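Local coordinates for protein folylpolyglutamate synthase (FolC) (Helicobacter pylori, PDB 6K8C) that probably adds glutamate to dihydropteroate and then, one residue at a time, to tetrahydrofolates, using ATP to drive each ligation, at residues K48-T61 against T152-D166. Sequence-based numbering, arbitrary orientation.
Sequences KVIHVVGTNGKGST and TNALKKTLSVFTPID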
loop_
_atom_site.group_PDB
_atom_site.type_symbol
_atom_site.label_atom_id
_atom_site.label_comp_id
_atom_site.label_asym_id
_atom_site.label_seq_id
_atom_site.Cartn_x
_atom_site.Cartn_y
_atom_site.Cartn_z
ATOM N N LYS A 48 1.747 -20.229 -3.512
ATOM C CA LYS A 48 2.998 -19.760 -2.942
ATOM C C LYS A 48 2.801 -18.337 -2.441
ATOM O O LYS A 48 2.234 -17.494 -3.142
ATOM C CB LYS A 48 4.117 -19.837 -3.978
ATOM C CG LYS A 48 4.489 -21.267 -4.357
ATOM C CD LYS A 48 5.614 -21.300 -5.388
ATOM C CE LYS A 48 5.829 -22.702 -5.949
ATOM N NZ LYS A 48 5.945 -23.727 -4.873
ATOM N N VAL A 49 3.240 -18.074 -1.215
ATOM C CA VAL A 49 2.925 -16.833 -0.518
ATOM C C VAL A 49 4.150 -15.936 -0.535
ATOM O O VAL A 49 5.231 -16.348 -0.103
ATOM C CB VAL A 49 2.473 -17.103 0.927
ATOM C CG1 VAL A 49 2.468 -15.803 1.742
ATOM C CG2 VAL A 49 1.104 -17.760 0.933
ATOM N N ILE A 50 3.975 -14.703 -1.001
ATOM C CA ILE A 50 5.034 -13.700 -0.998
ATOM C C ILE A 50 4.673 -12.635 0.029
ATOM O O ILE A 50 3.645 -11.962 -0.101
ATOM C CB ILE A 50 5.234 -13.083 -2.389
ATOM C CG1 ILE A 50 5.630 -14.174 -3.389
ATOM C CG2 ILE A 50 6.313 -12.016 -2.330
ATOM C CD1 ILE A 50 4.529 -14.579 -4.317
ATOM N N HIS A 51 5.514 -12.479 1.043
ATOM C CA HIS A 51 5.257 -11.551 2.142
ATOM C C HIS A 51 5.962 -10.231 1.844
ATOM O O HIS A 51 7.193 -10.175 1.817
ATOM C CB HIS A 51 5.750 -12.151 3.457
ATOM C CG HIS A 51 5.129 -11.554 4.681
ATOM N ND1 HIS A 51 5.709 -11.656 5.929
ATOM C CD2 HIS A 51 3.978 -10.863 4.857
ATOM C CE1 HIS A 51 4.944 -11.048 6.819
ATOM N NE2 HIS A 51 3.888 -10.559 6.195
ATOM N N VAL A 52 5.188 -9.168 1.641
ATOM C CA VAL A 52 5.729 -7.841 1.364
ATOM C C VAL A 52 5.762 -7.055 2.672
ATOM O O VAL A 52 4.714 -6.790 3.274
ATOM C CB VAL A 52 4.903 -7.111 0.291
ATOM C CG1 VAL A 52 5.507 -5.748 -0.006
ATOM C CG2 VAL A 52 4.842 -7.943 -0.987
ATOM N N VAL A 53 6.965 -6.686 3.111
ATOM C CA VAL A 53 7.200 -6.048 4.401
ATOM C C VAL A 53 8.063 -4.814 4.178
ATOM O O VAL A 53 9.027 -4.856 3.408
ATOM C CB VAL A 53 7.888 -7.020 5.386
ATOM C CG1 VAL A 53 8.274 -6.313 6.675
ATOM C CG2 VAL A 53 6.984 -8.213 5.687
ATOM N N GLY A 54 7.728 -3.722 4.847
ATOM C CA GLY A 54 8.526 -2.517 4.741
ATOM C C GLY A 54 7.713 -1.291 5.109
ATOM O O GLY A 54 6.588 -1.389 5.590
ATOM N N THR A 55 8.315 -0.128 4.867
ATOM C CA THR A 55 7.670 1.145 5.160
ATOM C C THR A 55 7.160 1.848 3.912
ATOM O O THR A 55 5.998 2.256 3.864
ATOM C CB THR A 55 8.635 2.072 5.910
ATOM O OG1 THR A 55 9.069 1.429 7.114
ATOM C CG2 THR A 55 7.951 3.390 6.256
ATOM N N ASN A 56 8.000 1.987 2.893
ATOM C CA ASN A 56 7.645 2.687 1.672
ATOM C C ASN A 56 7.639 1.723 0.495
ATOM O O ASN A 56 8.386 0.740 0.472
ATOM C CB ASN A 56 8.624 3.835 1.396
ATOM C CG ASN A 56 8.619 4.874 2.500
ATOM O OD1 ASN A 56 7.560 5.273 2.985
ATOM N ND2 ASN A 56 9.802 5.308 2.908
ATOM N N GLY A 57 6.780 2.015 -0.477
ATOM C CA GLY A 57 6.755 1.271 -1.719
ATOM C C GLY A 57 6.178 -0.125 -1.649
ATOM O O GLY A 57 6.371 -0.895 -2.593
ATOM N N LYS A 58 5.475 -0.484 -0.569
ATOM C CA LYS A 58 4.876 -1.817 -0.496
ATOM C C LYS A 58 3.852 -2.015 -1.604
ATOM O O LYS A 58 3.847 -3.046 -2.286
ATOM C CB LYS A 58 4.226 -2.044 0.874
ATOM C CG LYS A 58 5.232 -2.269 2.006
ATOM C CD LYS A 58 4.573 -2.951 3.203
ATOM C CE LYS A 58 3.508 -2.070 3.836
ATOM N NZ LYS A 58 3.977 -0.671 4.033
ATOM N N GLY A 59 2.990 -1.017 -1.812
ATOM C CA GLY A 59 1.892 -1.182 -2.751
ATOM C C GLY A 59 2.359 -1.371 -4.181
ATOM O O GLY A 59 1.921 -2.295 -4.872
ATOM N N SER A 60 3.253 -0.497 -4.649
ATOM C CA SER A 60 3.694 -0.601 -6.039
ATOM C C SER A 60 4.579 -1.823 -6.251
ATOM O O SER A 60 4.459 -2.509 -7.271
ATOM C CB SER A 60 4.422 0.672 -6.469
ATOM O OG SER A 60 5.498 0.964 -5.599
ATOM N N THR A 61 5.482 -2.108 -5.306
ATOM C CA THR A 61 6.325 -3.295 -5.435
ATOM C C THR A 61 5.477 -4.557 -5.542
ATOM O O THR A 61 5.717 -5.415 -6.399
ATOM C CB THR A 61 7.279 -3.408 -4.245
ATOM O OG1 THR A 61 8.059 -2.214 -4.130
ATOM C CG2 THR A 61 8.205 -4.609 -4.419
ATOM N N THR A 152 -0.394 -11.387 9.032
ATOM C CA THR A 152 0.138 -12.032 7.835
ATOM C C THR A 152 1.353 -12.896 8.139
ATOM O O THR A 152 1.721 -13.739 7.314
ATOM C CB THR A 152 0.497 -10.993 6.769
ATOM O OG1 THR A 152 1.455 -10.067 7.302
ATOM C CG2 THR A 152 -0.740 -10.243 6.316
ATOM N N ASN A 153 1.972 -12.718 9.308
ATOM C CA ASN A 153 3.107 -13.548 9.701
ATOM C C ASN A 153 2.730 -15.003 9.936
ATOM O O ASN A 153 3.618 -15.863 9.946
ATOM C CB ASN A 153 3.752 -12.994 10.972
ATOM C CG ASN A 153 4.845 -12.002 10.676
ATOM O OD1 ASN A 153 5.679 -12.236 9.803
ATOM N ND2 ASN A 153 4.847 -10.884 11.398
ATOM N N ALA A 154 1.445 -15.301 10.142
ATOM C CA ALA A 154 1.033 -16.654 10.489
ATOM C C ALA A 154 1.003 -17.591 9.290
ATOM O O ALA A 154 1.003 -18.812 9.475
ATOM C CB ALA A 154 -0.347 -16.632 11.154
ATOM N N LEU A 155 0.970 -17.057 8.076
ATOM C CA LEU A 155 0.934 -17.893 6.887
ATOM C C LEU A 155 2.344 -18.346 6.527
ATOM O O LEU A 155 3.313 -17.597 6.684
ATOM C CB LEU A 155 0.301 -17.129 5.722
ATOM C CG LEU A 155 -1.226 -17.022 5.681
ATOM C CD1 LEU A 155 -1.742 -16.062 6.741
ATOM C CD2 LEU A 155 -1.673 -16.573 4.303
ATOM N N LYS A 156 2.467 -19.588 6.070
ATOM C CA LYS A 156 3.764 -20.061 5.607
ATOM C C LYS A 156 4.159 -19.290 4.354
ATOM O O LYS A 156 3.328 -19.023 3.482
ATOM C CB LYS A 156 3.730 -21.564 5.330
ATOM C CG LYS A 156 3.979 -22.421 6.567
ATOM C CD LYS A 156 3.782 -23.902 6.276
ATOM C CE LYS A 156 3.481 -24.681 7.549
ATOM N NZ LYS A 156 3.153 -26.105 7.262
ATOM N N LYS A 157 5.426 -18.914 4.275
ATOM C CA LYS A 157 5.891 -18.012 3.235
ATOM C C LYS A 157 6.896 -18.713 2.335
ATOM O O LYS A 157 7.779 -19.435 2.807
ATOM C CB LYS A 157 6.513 -16.749 3.838
ATOM C CG LYS A 157 7.583 -17.006 4.876
ATOM C CD LYS A 157 8.204 -15.702 5.342
ATOM C CE LYS A 157 7.191 -14.853 6.091
ATOM N NZ LYS A 157 7.307 -15.032 7.561
ATOM N N THR A 158 6.737 -18.505 1.032
ATOM C CA THR A 158 7.756 -18.903 0.071
ATOM C C THR A 158 8.874 -17.871 -0.001
ATOM O O THR A 158 10.053 -18.226 -0.122
ATOM C CB THR A 158 7.114 -19.080 -1.304
ATOM O OG1 THR A 158 5.985 -19.950 -1.191
ATOM C CG2 THR A 158 8.106 -19.649 -2.306
ATOM N N LEU A 159 8.524 -16.592 0.083
ATOM C CA LEU A 159 9.473 -15.519 -0.168
ATOM C C LEU A 159 9.017 -14.284 0.590
ATOM O O LEU A 159 7.820 -14.015 0.667
ATOM C CB LEU A 159 9.559 -15.216 -1.665
ATOM C CG LEU A 159 10.421 -14.053 -2.136
ATOM C CD1 LEU A 159 11.889 -14.411 -1.991
ATOM C CD2 LEU A 159 10.068 -13.727 -3.583
ATOM N N SER A 160 9.971 -13.552 1.157
ATOM C CA SER A 160 9.715 -12.228 1.705
ATOM C C SER A 160 10.374 -11.183 0.815
ATOM O O SER A 160 11.469 -11.406 0.286
ATOM C CB SER A 160 10.248 -12.101 3.135
ATOM O OG SER A 160 9.642 -13.057 3.990
ATOM N N VAL A 161 9.697 -10.054 0.628
ATOM C CA VAL A 161 10.263 -8.901 -0.065
ATOM C C VAL A 161 10.290 -7.748 0.924
ATOM O O VAL A 161 9.234 -7.295 1.383
ATOM C CB VAL A 161 9.458 -8.530 -1.319
ATOM C CG1 VAL A 161 10.041 -7.278 -1.957
ATOM C CG2 VAL A 161 9.459 -9.687 -2.311
ATOM N N PHE A 162 11.487 -7.274 1.264
ATOM C CA PHE A 162 11.633 -6.161 2.192
ATOM C C PHE A 162 11.841 -4.887 1.387
ATOM O O PHE A 162 12.925 -4.661 0.841
ATOM C CB PHE A 162 12.780 -6.410 3.170
ATOM C CG PHE A 162 12.495 -7.519 4.147
ATOM C CD1 PHE A 162 11.619 -7.316 5.203
ATOM C CD2 PHE A 162 13.086 -8.761 4.001
ATOM C CE1 PHE A 162 11.341 -8.339 6.107
ATOM C CE2 PHE A 162 12.818 -9.786 4.897
ATOM C CZ PHE A 162 11.938 -9.573 5.953
ATOM N N THR A 163 10.796 -4.068 1.308
ATOM C CA THR A 163 10.881 -2.750 0.694
ATOM C C THR A 163 11.592 -1.805 1.664
ATOM O O THR A 163 11.919 -2.194 2.790
ATOM C CB THR A 163 9.475 -2.281 0.306
ATOM O OG1 THR A 163 8.742 -1.885 1.471
ATOM C CG2 THR A 163 8.723 -3.394 -0.408
ATOM N N PRO A 164 11.903 -0.571 1.251
ATOM C CA PRO A 164 12.677 0.318 2.136
ATOM C C PRO A 164 11.980 0.580 3.468
ATOM O O PRO A 164 10.777 0.849 3.522
ATOM C CB PRO A 164 12.810 1.600 1.307
ATOM C CG PRO A 164 12.854 1.099 -0.102
ATOM C CD PRO A 164 11.817 -0.016 -0.115
ATOM N N ILE A 165 12.762 0.504 4.546
ATOM C CA ILE A 165 12.275 0.630 5.918
ATOM C C ILE A 165 12.717 1.978 6.474
ATOM O O ILE A 165 13.888 2.360 6.343
ATOM C CB ILE A 165 12.794 -0.517 6.801
ATOM C CG1 ILE A 165 12.242 -1.860 6.314
ATOM C CG2 ILE A 165 12.432 -0.287 8.260
ATOM C CD1 ILE A 165 13.088 -3.046 6.736
ATOM N N ASP A 166 11.790 2.683 7.119
ATOM C CA ASP A 166 12.053 4.015 7.643
ATOM C C ASP A 166 11.165 4.243 8.862
ATOM O O ASP A 166 10.450 3.342 9.314
ATOM C CB ASP A 166 11.821 5.075 6.560
ATOM C CG ASP A 166 12.707 6.294 6.734
ATOM O OD1 ASP A 166 13.213 6.511 7.855
ATOM O OD2 ASP A 166 12.902 7.032 5.745
HETATM O O HOH W 1 8.637 -11.969 6.353
HETATM O O HOH W 2 7.671 1.708 9.193
#
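Strands 48-53 and 159-162 run parallel, their axes 4.6 Å apart at closest and inclined by 20°, and H51 and V53 supply the ladder: each amide donates to the second strand (to L159 O and V161 O) and each carbonyl accepts, from V161 N and from T163 N just past the strand. On one face of the sheet, the ring of H51, its CG anti to the backbone N (chi1 -159°), reaches the 3-10 turn 152-154. There H51 NE2 donates to T152 OG1 over 2.7 Å, with the hydroxyl 21° out of the ring plane, and D150 gives that hydroxyl a second partner. V53 CG2 sits over the centre of one ring face and T152 O lies toward the rim of the other, while a water joins H51 ND1 to S160 OG, so both ring nitrogens are engaged. On the same face V53 CG1 packs alongside the F162 ring, 3.7 Å from CE1. I50 CG2 meets V161 CG2 at 3.9 Å on the other face, against which helix 241-254 packs. Beyond the strands, T163 OG1 donates to N56 O (2.8 Å) from above the carbonyl plane, and P164 O receives both T55 N and N56 N. T55 OG1 in turn accepts D166 N at 3.0 Å, a nearly straight bond. K58 NZ folds back to G54 O, and T61 OG1 bonds to G57 O within the first helical turn. The GTNGKGS loop joining strand 48-53 to helix 58-70 is the P-loop of the Mur ligase middle domain, bonded here to residues 163-166; G57 N and S60 OG hydrogen-bond a citrate, probably from the crystallisation liquor, consistent with a loop that holds ATP phosphates.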